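Local coordinates for extracellular protein containing a SCP domain (Bacillus anthracis, PDB 4IFA) that is of unknown function but carries a cysteine-rich secretory protein (CAP/SCP) domain and is probably an extracellular protein considered a vaccine candidate, at residues V111-P115 with Y116-E120; G271-G274 with D275-R279. All blocks are in the same frame, centred on the assembly; numbering follows the deposited sequence. Where two conformers were deposited one is given.

In the fold
Contacts 1 and 2 are both local pieces of one chain, but they belong to different family regions of it, on opposite sides of its centre, with about 42 Å between their centres and about 29 Å between their nearest atoms. Neither is wholly core or wholly surface. Contact 1 is a turn-rich loop in the N-terminal region, running from strand 100-106 to helix 122-128, held by a cis-proline turn, proline-on-tyrosine packing and two bridging waters. Contact 2 opens helix 273-279 of the secretory-protein domain; a polar cap binds its first turn, and a buried arginine and two leucines face helix 244-260 and strand 286-293. The two contacts share no helix or strand.

Contact 1 (V111-P115 with Y116-E120); sequences VKVPP and YYINE
A type VIa beta turn joins V113 to Y116, its bend made by P114 and P115 with a cis peptide bond between them. Y116 N donates to V113 O at 2.9 Å, and it comes in tilted 30° from the carbonyl plane. P115 and Y116 run side by side, and the pyrrolidine lies over one face of the phenol ring: P115 CG is 4.0 Å from the ring centroid and only 9° off the normal, a CH-pi contact. With Y116 CG turned anti to its carbonyl carbon (chi1 -45°), the ring lies back along the proline instead of swinging clear of it. The Y116 side chain also touches V125 and K128 of helix 122-128, and K128 NZ hydrogen-bonds to P115 O.

On the inner side V113 CG2 reaches across to Y117 CA at 3.8 Å and rests more loosely on I118 CG1, while V113 itself packs on V106 and Y182. Two waters bridge the arms of the loop. One donates to V111 O and accepts from I118 N; the other accepts from V113 N and donates to Y116 O at 2.7 Å.

A second bend follows at once, a type II turn closed by E120 N to Y117 O at 3.0 Å. E120, its chain extended, reaches toward the first turn: CB covers one face of the Y117 ring, OE1 accepts a bent bond from Y117 N at 3.3 Å and lies at the edge of the Y116 ring, in its plane, and OE2 forms a salt bridge with K128. The whole is a pair of consecutive beta turns, the first a cis-proline turn whose last residue is aromatic, leading from strand 100-106 into helix 122-128.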
loop_
_atom_site.group_PDB
_atom_site.type_symbol
_atom_site.label_atom_id
_atom_site.label_comp_id
_atom_site.label_asym_id
_atom_site.label_seq_id
_atom_site.Cartn_x
_atom_site.Cartn_y
_atom_site.Cartn_z
ATOM N N VAL A 111 3.604 -4.459 14.659
ATOM C CA VAL A 111 2.700 -5.583 14.361
ATOM C C VAL A 111 3.505 -6.870 14.168
ATOM O O VAL A 111 4.493 -6.885 13.428
ATOM C CB VAL A 111 1.892 -5.315 13.100
ATOM C CG1 VAL A 111 0.970 -6.479 12.740
ATOM C CG2 VAL A 111 1.049 -3.992 13.278
ATOM N N LYS A 112 3.092 -7.934 14.828
ATOM C CA LYS A 112 3.781 -9.211 14.726
ATOM C C LYS A 112 3.598 -9.832 13.343
ATOM O O LYS A 112 2.473 -9.996 12.835
ATOM C CB LYS A 112 3.257 -10.184 15.788
ATOM C CG LYS A 112 3.372 -9.692 17.238
ATOM C CD LYS A 112 4.756 -9.159 17.590
ATOM C CE LYS A 112 4.888 -8.858 19.099
ATOM N NZ LYS A 112 6.266 -8.468 19.445
ATOM N N VAL A 113 4.725 -10.180 12.723
ATOM C CA VAL A 113 4.737 -10.845 11.426
ATOM C C VAL A 113 5.737 -12.023 11.421
ATOM O O VAL A 113 6.558 -12.158 10.492
ATOM C CB VAL A 113 5.032 -9.837 10.306
ATOM C CG1 VAL A 113 3.817 -8.876 10.107
ATOM C CG2 VAL A 113 6.317 -9.037 10.554
ATOM N N PRO A 114 5.699 -12.872 12.462
ATOM C CA PRO A 114 6.654 -13.988 12.504
ATOM C C PRO A 114 6.591 -14.807 11.217
ATOM O O PRO A 114 5.513 -15.011 10.678
ATOM C CB PRO A 114 6.232 -14.778 13.737
ATOM C CG PRO A 114 4.791 -14.532 13.885
ATOM C CD PRO A 114 4.632 -13.052 13.486
ATOM N N PRO A 115 7.740 -15.329 10.747
ATOM C CA PRO A 115 9.076 -15.317 11.389
ATOM C C PRO A 115 9.926 -14.096 11.175
ATOM O O PRO A 115 11.096 -14.113 11.535
ATOM C CB PRO A 115 9.740 -16.547 10.774
ATOM C CG PRO A 115 9.170 -16.515 9.346
ATOM C CD PRO A 115 7.761 -16.089 9.473
ATOM N N TYR A 116 9.314 -13.017 10.676
ATOM C CA TYR A 116 10.003 -11.783 10.399
ATOM C C TYR A 116 9.656 -10.724 11.443
ATOM O O TYR A 116 8.900 -10.996 12.388
ATOM C CB TYR A 116 9.626 -11.262 9.000
ATOM C CG TYR A 116 9.617 -12.313 7.924
ATOM C CD1 TYR A 116 10.788 -12.931 7.521
ATOM C CD2 TYR A 116 8.418 -12.752 7.364
ATOM C CE1 TYR A 116 10.772 -13.948 6.540
ATOM C CE2 TYR A 116 8.409 -13.761 6.399
ATOM C CZ TYR A 116 9.601 -14.335 5.998
ATOM O OH TYR A 116 9.646 -15.353 5.037
ATOM N N TYR A 117 10.231 -9.521 11.262
ATOM C CA TYR A 117 9.801 -8.322 11.994
ATOM C C TYR A 117 9.891 -7.144 11.038
ATOM O O TYR A 117 10.753 -7.149 10.167
ATOM C CB TYR A 117 10.558 -8.055 13.284
ATOM C CG TYR A 117 12.028 -7.797 13.127
ATOM C CD1 TYR A 117 12.533 -6.528 13.154
ATOM C CD2 TYR A 117 12.919 -8.844 13.073
ATOM C CE1 TYR A 117 13.882 -6.301 13.065
ATOM C CE2 TYR A 117 14.274 -8.625 12.974
ATOM C CZ TYR A 117 14.747 -7.357 12.974
ATOM O OH TYR A 117 16.124 -7.108 12.872
ATOM N N ILE A 118 9.022 -6.141 11.203
ATOM C CA ILE A 118 9.102 -4.928 10.385
ATOM C C ILE A 118 10.396 -4.256 10.814
ATOM O O ILE A 118 10.620 -4.043 12.014
ATOM C CB ILE A 118 7.878 -4.028 10.604
ATOM C CG1 ILE A 118 6.588 -4.738 10.185
ATOM C CG2 ILE A 118 8.039 -2.708 9.884
ATOM C CD1 ILE A 118 6.446 -5.041 8.679
ATOM N N ASN A 119 11.264 -3.961 9.820
ATOM C CA ASN A 119 12.605 -3.365 9.896
ATOM C C ASN A 119 13.697 -4.411 9.610
ATOM O O ASN A 119 14.865 -4.048 9.469
ATOM C CB ASN A 119 12.965 -2.739 11.262
ATOM C CG ASN A 119 12.073 -1.602 11.702
ATOM O OD1 ASN A 119 11.348 -1.032 10.920
ATOM N ND2 ASN A 119 12.177 -1.268 13.007
ATOM N N GLU A 120 13.347 -5.677 9.530
ATOM C CA GLU A 120 14.350 -6.730 9.332
ATOM C C GLU A 120 15.099 -6.582 8.024
ATOM O O GLU A 120 14.510 -6.236 6.986
ATOM C CB GLU A 120 13.692 -8.110 9.409
ATOM C CG GLU A 120 14.684 -9.276 9.511
ATOM C CD GLU A 120 14.045 -10.610 9.796
ATOM O OE1 GLU A 120 12.824 -10.752 9.678
ATOM O OE2 GLU A 120 14.824 -11.532 10.211
HETATM O O HOH W 1 7.048 -5.957 13.446
HETATM O O HOH W 2 7.198 -10.058 14.279
#

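Contact 2 (G271-G274 with D275-R279)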
loop_
_atom_site.group_PDB
_atom_site.type_symbol
_atom_site.label_atom_id
_atom_site.label_comp_id
_atom_site.label_asym_id
_atom_site.label_seq_id
_atom_site.Cartn_x
_atom_site.Cartn_y
_atom_site.Cartn_z
ATOM N N GLY A 271 -1.307 22.805 -17.869
ATOM C CA GLY A 271 -0.060 23.342 -17.337
ATOM C C GLY A 271 0.721 22.543 -16.308
ATOM O O GLY A 271 0.603 21.324 -16.223
ATOM N N THR A 272 1.546 23.255 -15.541
ATOM C CA THR A 272 2.437 22.723 -14.551
ATOM C C THR A 272 1.716 22.477 -13.244
ATOM O O THR A 272 0.537 22.837 -13.056
ATOM C CB THR A 272 3.545 23.769 -14.235
ATOM O OG1 THR A 272 2.921 24.957 -13.725
ATOM C CG2 THR A 272 4.348 24.151 -15.528
ATOM N N LEU A 273 2.406 21.788 -12.347
ATOM C CA LEU A 273 1.878 21.595 -10.974
ATOM C C LEU A 273 1.426 22.957 -10.367
ATOM O O LEU A 273 0.337 23.099 -9.833
ATOM C CB LEU A 273 2.932 20.916 -10.091
ATOM C CG LEU A 273 2.532 20.798 -8.625
ATOM C CD1 LEU A 273 1.311 19.911 -8.415
ATOM C CD2 LEU A 273 3.776 20.305 -7.862
ATOM N N GLY A 274 2.285 23.956 -10.480
ATOM C CA GLY A 274 1.957 25.291 -9.975
ATOM C C GLY A 274 0.671 25.854 -10.576
ATOM O O GLY A 274 -0.178 26.415 -9.864
ATOM N N ASP A 275 0.525 25.739 -11.897
ATOM C CA ASP A 275 -0.703 26.204 -12.553
ATOM C C ASP A 275 -1.938 25.496 -11.988
ATOM O O ASP A 275 -2.965 26.103 -11.745
ATOM C CB ASP A 275 -0.648 25.935 -14.068
ATOM C CG ASP A 275 0.415 26.745 -14.800
ATOM O OD1 ASP A 275 0.812 27.847 -14.320
ATOM O OD2 ASP A 275 0.823 26.342 -15.914
ATOM N N ARG A 276 -1.833 24.172 -11.807
ATOM C CA ARG A 276 -2.961 23.412 -11.314
ATOM C C ARG A 276 -3.375 23.809 -9.879
ATOM O O ARG A 276 -4.578 23.882 -9.535
ATOM C CB ARG A 276 -2.653 21.918 -11.389
ATOM C CG ARG A 276 -2.446 21.401 -12.810
ATOM C CD ARG A 276 -2.391 19.887 -12.825
ATOM N NE ARG A 276 -1.225 19.248 -12.211
ATOM C CZ ARG A 276 -0.062 19.032 -12.828
ATOM N NH1 ARG A 276 0.149 19.512 -14.062
ATOM N NH2 ARG A 276 0.900 18.361 -12.224
ATOM N N LEU A 277 -2.379 23.937 -9.013
ATOM C CA LEU A 277 -2.640 24.291 -7.599
ATOM C C LEU A 277 -3.291 25.675 -7.503
ATOM O O LEU A 277 -4.285 25.857 -6.794
ATOM C CB LEU A 277 -1.359 24.194 -6.758
ATOM C CG LEU A 277 -0.859 22.761 -6.510
ATOM C CD1 LEU A 277 0.577 22.839 -5.992
ATOM C CD2 LEU A 277 -1.788 21.991 -5.565
ATOM N N GLN A 278 -2.746 26.627 -8.238
ATOM C CA GLN A 278 -3.328 27.959 -8.327
ATOM C C GLN A 278 -4.798 27.892 -8.798
ATOM O O GLN A 278 -5.670 28.590 -8.270
ATOM C CB GLN A 278 -2.507 28.815 -9.292
ATOM C CG GLN A 278 -2.983 30.264 -9.405
ATOM C CD GLN A 278 -2.233 31.058 -10.467
ATOM O OE1 GLN A 278 -1.945 30.549 -11.569
ATOM N NE2 GLN A 278 -1.966 32.328 -10.172
ATOM N N ARG A 279 -5.066 27.101 -9.842
ATOM C CA ARG A 279 -6.431 26.945 -10.348
ATOM C C ARG A 279 -7.396 26.375 -9.300
ATOM O O ARG A 279 -8.577 26.736 -9.278
ATOM C CB ARG A 279 -6.409 26.075 -11.621
ATOM C CG ARG A 279 -7.705 26.017 -12.389
ATOM C CD ARG A 279 -7.549 25.250 -13.699
ATOM N NE ARG A 279 -6.602 25.876 -14.635
ATOM C CZ ARG A 279 -5.413 25.396 -15.013
ATOM N NH1 ARG A 279 -4.954 24.238 -14.586
ATOM N NH2 ARG A 279 -4.650 26.092 -15.844
#
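T272 and D275 grip each other at the start of helix 273-279, each side chain taking the other's backbone N-H. T272 OG1 accepts from D275 N at 3.1 Å along an almost straight bond. In return D275 OD2 accepts from T272 N at 3.2 Å, the donor standing 43° out of the carboxylate plane. The threonine hydroxyl sits between its own N and carbonyl carbon (chi1 61°), which aims it at the first turn of the helix. G271, with a positive phi, passes close to the acid, its CA 3.4 Å from D275 OD2.

The tight side is the one facing the domain. R276 bends at chi3 (-69°) and doubles back, with L273 CA over one face of its guanidinium, toward the rim, and R276 NH2 to that atom 3.6 Å. Its polar partners lie beyond the helix: NH1 hydrogen-bonds to H265 O, and NH2 forms a salt bridge with E289, the acid of the Gly-Glu-Asn sequence familiar in this family. L273 and L277, one turn apart, meet at an angle, L273 CG to L277 CD1 3.9 Å, and together press on A287 and N335; L277 also touches V249 of helix 244-260.

The outer side is looser. Q278 extends away from the helix and meets the first segment only close to its backbone: its N takes G274 O at 3.0 Å, and its CB lies beside the same oxygen. R279, also exposed, turns back toward the preceding loop, where NH1 hydrogen-bonds to L270 O. Threonine at the N-cap and aspartate three residues later make a classic capping box, here starting a short, one-sidedly buried helix of the CAP/SCP domain.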